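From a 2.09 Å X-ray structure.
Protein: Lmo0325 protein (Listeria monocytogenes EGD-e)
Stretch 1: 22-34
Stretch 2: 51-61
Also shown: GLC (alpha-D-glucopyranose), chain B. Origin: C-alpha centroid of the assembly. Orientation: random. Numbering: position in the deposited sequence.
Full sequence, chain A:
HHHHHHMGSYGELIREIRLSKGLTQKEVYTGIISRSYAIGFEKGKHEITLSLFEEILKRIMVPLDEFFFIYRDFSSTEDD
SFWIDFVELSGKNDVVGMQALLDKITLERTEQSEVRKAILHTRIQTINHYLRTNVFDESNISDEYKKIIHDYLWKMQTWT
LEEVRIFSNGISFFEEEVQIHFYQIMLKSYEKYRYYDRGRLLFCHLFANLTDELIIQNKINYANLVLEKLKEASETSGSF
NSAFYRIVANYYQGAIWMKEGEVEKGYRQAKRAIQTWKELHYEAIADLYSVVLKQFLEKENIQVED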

# COMPACT_ATOMS: atom_id res chain seq x y z
N GLY A 22 4.36 -16.65 -22.15
CA GLY A 22 4.16 -17.25 -23.45
C GLY A 22 3.74 -16.23 -24.51
O GLY A 22 3.06 -16.61 -25.44
N LEU A 23 4.13 -14.97 -24.35
CA LEU A 23 3.77 -13.92 -25.30
C LEU A 23 4.82 -13.71 -26.37
O LEU A 23 6.03 -13.84 -26.11
CB LEU A 23 3.53 -12.59 -24.58
CG LEU A 23 2.38 -12.64 -23.56
CD1 LEU A 23 2.43 -11.44 -22.63
CD2 LEU A 23 1.02 -12.74 -24.22
N THR A 24 4.35 -13.40 -27.57
CA THR A 24 5.28 -13.18 -28.69
C THR A 24 5.72 -11.71 -28.68
O THR A 24 5.07 -10.87 -28.04
CB THR A 24 4.65 -13.51 -30.04
OG1 THR A 24 3.49 -12.70 -30.24
CG2 THR A 24 4.21 -14.96 -30.11
N GLN A 25 6.83 -11.43 -29.35
CA GLN A 25 7.27 -10.07 -29.60
C GLN A 25 6.27 -9.37 -30.44
O GLN A 25 5.98 -8.22 -30.23
CB GLN A 25 8.61 -10.08 -30.34
CG GLN A 25 9.77 -10.54 -29.46
CD GLN A 25 11.09 -10.43 -30.16
OE1 GLN A 25 11.23 -10.88 -31.27
NE2 GLN A 25 12.08 -9.85 -29.50
N LYS A 26 5.74 -10.06 -31.43
CA LYS A 26 4.71 -9.49 -32.25
C LYS A 26 3.53 -8.97 -31.42
O LYS A 26 3.05 -7.86 -31.64
CB LYS A 26 4.22 -10.49 -33.27
CG LYS A 26 3.30 -9.83 -34.28
CD LYS A 26 2.51 -10.87 -35.06
CE LYS A 26 1.61 -10.21 -36.09
NZ LYS A 26 1.54 -11.11 -37.27
N GLU A 27 3.02 -9.73 -30.49
CA GLU A 27 1.87 -9.20 -29.78
C GLU A 27 2.21 -8.20 -28.69
O GLU A 27 1.38 -7.38 -28.33
CB GLU A 27 0.98 -10.33 -29.28
CG GLU A 27 1.38 -11.01 -28.02
CD GLU A 27 0.70 -12.38 -27.92
OE1 GLU A 27 -0.54 -12.44 -27.72
OE2 GLU A 27 1.41 -13.40 -28.04
N VAL A 28 3.43 -8.21 -28.19
CA VAL A 28 3.77 -7.23 -27.18
C VAL A 28 4.08 -5.85 -27.80
O VAL A 28 3.67 -4.83 -27.28
CB VAL A 28 4.93 -7.71 -26.31
CG1 VAL A 28 5.51 -6.57 -25.53
CG2 VAL A 28 4.46 -8.79 -25.36
N TYR A 29 4.79 -5.83 -28.93
CA TYR A 29 5.38 -4.60 -29.44
C TYR A 29 4.68 -3.92 -30.62
O TYR A 29 4.92 -2.72 -30.84
CB TYR A 29 6.85 -4.82 -29.77
CG TYR A 29 7.67 -5.17 -28.55
CD1 TYR A 29 7.96 -4.22 -27.57
CD2 TYR A 29 8.11 -6.46 -28.34
CE1 TYR A 29 8.70 -4.53 -26.47
CE2 TYR A 29 8.86 -6.80 -27.24
CZ TYR A 29 9.14 -5.83 -26.30
OH TYR A 29 9.87 -6.20 -25.20
N THR A 30 3.81 -4.66 -31.32
CA THR A 30 3.19 -4.17 -32.52
C THR A 30 2.37 -2.93 -32.23
O THR A 30 1.59 -2.90 -31.29
CB THR A 30 2.25 -5.20 -33.17
OG1 THR A 30 2.99 -6.36 -33.48
CG2 THR A 30 1.71 -4.67 -34.50
N GLY A 31 2.61 -1.91 -33.04
CA GLY A 31 1.98 -0.61 -32.89
C GLY A 31 2.67 0.24 -31.83
O GLY A 31 2.31 1.40 -31.64
N ILE A 32 3.68 -0.29 -31.13
CA ILE A 32 4.36 0.56 -30.13
C ILE A 32 5.74 0.93 -30.66
O ILE A 32 6.05 2.09 -30.82
CB ILE A 32 4.46 -0.16 -28.76
CG1 ILE A 32 3.07 -0.41 -28.18
CG2 ILE A 32 5.29 0.64 -27.76
CD1 ILE A 32 3.05 -1.43 -27.07
N ILE A 33 6.53 -0.09 -30.97
CA ILE A 33 7.82 0.09 -31.61
C ILE A 33 8.06 -1.04 -32.60
O ILE A 33 7.46 -2.10 -32.51
CB ILE A 33 8.97 0.04 -30.60
CG1 ILE A 33 8.88 -1.25 -29.72
CG2 ILE A 33 8.95 1.29 -29.75
CD1 ILE A 33 10.08 -1.49 -28.83
N SER A 34 9.01 -0.81 -33.49
CA SER A 34 9.25 -1.72 -34.56
C SER A 34 9.97 -2.94 -34.07
O SER A 34 10.54 -3.00 -32.97
CB SER A 34 10.13 -1.05 -35.59
OG SER A 34 11.39 -0.82 -35.01
N SER A 51 6.97 6.99 -22.02
CA SER A 51 5.62 6.81 -22.57
C SER A 51 5.51 5.52 -23.34
O SER A 51 4.47 4.88 -23.29
CB SER A 51 5.14 7.98 -23.43
OG SER A 51 6.20 8.50 -24.15
N LEU A 52 6.56 5.11 -24.04
CA LEU A 52 6.50 3.86 -24.77
C LEU A 52 6.53 2.71 -23.80
O LEU A 52 5.87 1.69 -24.01
CB LEU A 52 7.67 3.74 -25.72
CG LEU A 52 7.53 4.73 -26.88
CD1 LEU A 52 8.81 4.75 -27.67
CD2 LEU A 52 6.36 4.37 -27.78
N PHE A 53 7.30 2.89 -22.74
CA PHE A 53 7.43 1.87 -21.71
C PHE A 53 6.09 1.55 -21.05
O PHE A 53 5.78 0.38 -20.89
CB PHE A 53 8.47 2.24 -20.67
CG PHE A 53 8.82 1.13 -19.73
CD1 PHE A 53 9.54 0.01 -20.17
CD2 PHE A 53 8.49 1.21 -18.38
CE1 PHE A 53 9.89 -1.00 -19.30
CE2 PHE A 53 8.82 0.18 -17.53
CZ PHE A 53 9.52 -0.93 -17.98
N GLU A 54 5.28 2.56 -20.74
CA GLU A 54 3.95 2.34 -20.15
C GLU A 54 3.08 1.50 -21.08
O GLU A 54 2.31 0.65 -20.63
CB GLU A 54 3.21 3.66 -19.88
CG GLU A 54 3.84 4.61 -18.87
CD GLU A 54 2.80 5.63 -18.34
OE1 GLU A 54 2.81 6.83 -18.74
OE2 GLU A 54 1.92 5.22 -17.55
N GLU A 55 3.19 1.72 -22.39
CA GLU A 55 2.36 0.94 -23.33
C GLU A 55 2.80 -0.50 -23.36
O GLU A 55 1.98 -1.42 -23.44
CB GLU A 55 2.41 1.54 -24.73
CG GLU A 55 1.84 2.95 -24.80
CD GLU A 55 2.11 3.63 -26.12
OE1 GLU A 55 2.11 2.97 -27.17
OE2 GLU A 55 2.30 4.87 -26.11
N ILE A 56 4.11 -0.72 -23.28
CA ILE A 56 4.64 -2.10 -23.28
C ILE A 56 4.21 -2.83 -22.02
O ILE A 56 3.77 -3.98 -22.06
CB ILE A 56 6.18 -2.08 -23.40
CG1 ILE A 56 6.56 -1.64 -24.82
CG2 ILE A 56 6.75 -3.44 -23.07
CD1 ILE A 56 7.97 -1.10 -24.96
N LEU A 57 4.30 -2.14 -20.89
CA LEU A 57 3.86 -2.74 -19.62
C LEU A 57 2.43 -3.19 -19.68
O LEU A 57 2.05 -4.22 -19.08
CB LEU A 57 4.02 -1.75 -18.48
CG LEU A 57 5.44 -1.57 -17.95
CD1 LEU A 57 5.38 -0.52 -16.84
CD2 LEU A 57 6.06 -2.86 -17.46
N LYS A 58 1.60 -2.42 -20.37
CA LYS A 58 0.22 -2.80 -20.51
C LYS A 58 0.08 -4.07 -21.31
O LYS A 58 -0.76 -4.91 -21.03
CB LYS A 58 -0.60 -1.67 -21.17
CG LYS A 58 -1.87 -1.36 -20.41
CD LYS A 58 -2.95 -0.70 -21.29
CE LYS A 58 -2.58 0.73 -21.66
NZ LYS A 58 -2.26 1.50 -20.42
N ARG A 59 0.92 -4.25 -22.29
CA ARG A 59 0.85 -5.45 -23.12
C ARG A 59 1.27 -6.73 -22.38
O ARG A 59 0.93 -7.85 -22.82
CB ARG A 59 1.72 -5.26 -24.35
CG ARG A 59 1.21 -4.21 -25.32
CD ARG A 59 0.10 -4.79 -26.18
NE ARG A 59 -0.36 -3.77 -27.09
CZ ARG A 59 0.18 -3.52 -28.27
NH1 ARG A 59 1.22 -4.21 -28.71
NH2 ARG A 59 -0.32 -2.56 -29.00
N ILE A 60 2.05 -6.61 -21.31
CA ILE A 60 2.43 -7.77 -20.54
C ILE A 60 1.67 -7.80 -19.23
O ILE A 60 1.88 -8.72 -18.44
CB ILE A 60 3.95 -7.90 -20.33
CG1 ILE A 60 4.54 -6.67 -19.62
CG2 ILE A 60 4.69 -8.06 -21.64
CD1 ILE A 60 5.84 -6.94 -18.91
N MSE A 61 0.73 -6.85 -19.02
CA MSE A 61 -0.11 -6.82 -17.82
C MSE A 61 0.67 -6.73 -16.53
O MSE A 61 0.41 -7.46 -15.55
CB MSE A 61 -0.97 -8.06 -17.80
CG MSE A 61 -2.20 -7.79 -18.64
SE MSE A 61 -1.85 -8.80 -20.26
CE MSE A 61 -2.43 -10.53 -19.42
C1 GLC B . 6.70 1.91 -35.68
C2 GLC B . 5.89 3.11 -35.16
C3 GLC B . 4.58 2.66 -34.55
C4 GLC B . 4.04 1.66 -35.55
C5 GLC B . 4.81 0.40 -35.15
C6 GLC B . 4.52 -0.86 -35.95
O2 GLC B . 6.61 3.86 -34.17
O3 GLC B . 3.68 3.73 -34.29
O4 GLC B . 2.61 1.61 -35.50
O5 GLC B . 6.23 0.63 -35.19
O6 GLC B . 4.61 -1.92 -34.98

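Packing of a short helix and the loop that follows it (22-34) against a longer helix (51-60) of the same chain. The axes of helix 25-29 and helix 51-60 approach to 9.2 Å, and their N-to-C directions differ by 128°, so the second runs obliquely back along the first. The backbones come nearest where the CA atoms of Val-28 and Arg-59 lie 5.3 Å apart; farther along, the CA atoms of Ile-32 and Leu-52 are 6.6 Å apart, so stretch 1 meets the long helix from its C-terminal end backward. The contact between the stretches buries 582 Å², both sides summed.

Gly-22 ends the preceding helix in a Schellman motif, its positive phi of 70° being one that glycine readily adopts. The CA-to-CB bond of Leu-23 points toward stretch 2, where its CD1 rests 3.9 Å from Arg-59 O and 4.2 Å from Ile-60 CG2. Thr-24 is the N-cap of the short helix: its OG1 accepts from Glu-27 N at 3.0 Å, while Thr-24 N donates to Glu-27 OE2, also at 3.0 Å. This reciprocal pairing satisfies a backbone NH of the first turn and ties the Glu-27 carboxylate back to the cap. Gln-25 and Lys-26 make no contact with stretch 2.

Val-28 is buried and packs against Ile-56 and Ile-60, one turn apart, its CG2 3.8 Å from Ile-60 CG2 and its CG1 4.2 Å from Ile-56 CG2. The CA-to-CB bond of Tyr-29 points away, yet its ring returns to the contact, with CE1 3.8 Å from Ile-56 CD1, which lies at the ring edge.

Where the short helix ends, backbone carbonyls are left free for a donor from the other stretch, and Arg-59 supplies it. Its guanidinium bonds to Thr-30 O through both terminal nitrogens, NH1 at 2.9 Å and NH2 at 3.0 Å, with the carbonyl oxygen near the guanidinium plane. NH1 also makes weak hydrogen bonds to Val-28 O at 2.9 Å and Glu-27 O at 3.2 Å, both with bent geometry. One charged side chain thus gathers three carbonyls in and just after the last turn of the short helix. The OG1 of Thr-30 turns back to Lys-26 O in a very short 2.4 Å hydrogen bond.

Gly-31, again at positive phi, donates its N to O6 of the glucose at 2.8 Å. Ile-32 points toward the long helix and spans two of its turns: CG2 lies 3.9 Å from both Leu-52 CD2 and Ile-56 CG1, and CD1 covers one face of the Arg-59 guanidinium, 3.7 Å from NH1. Its CG1 lies 3.7 Å from Glu-55 OE1, a van der Waals contact and not a hydrogen bond, since CG1 carries no polar hydrogen. Ile-33 closes the apolar patch, with CG2 4.0 Å from Leu-52 CD1 and CD1 4.4 Å from Ile-56 CD1. Ser-34 makes no contact with stretch 2; it is the N-cap of the helix that follows, its side chain capping a backbone N just past the stretch.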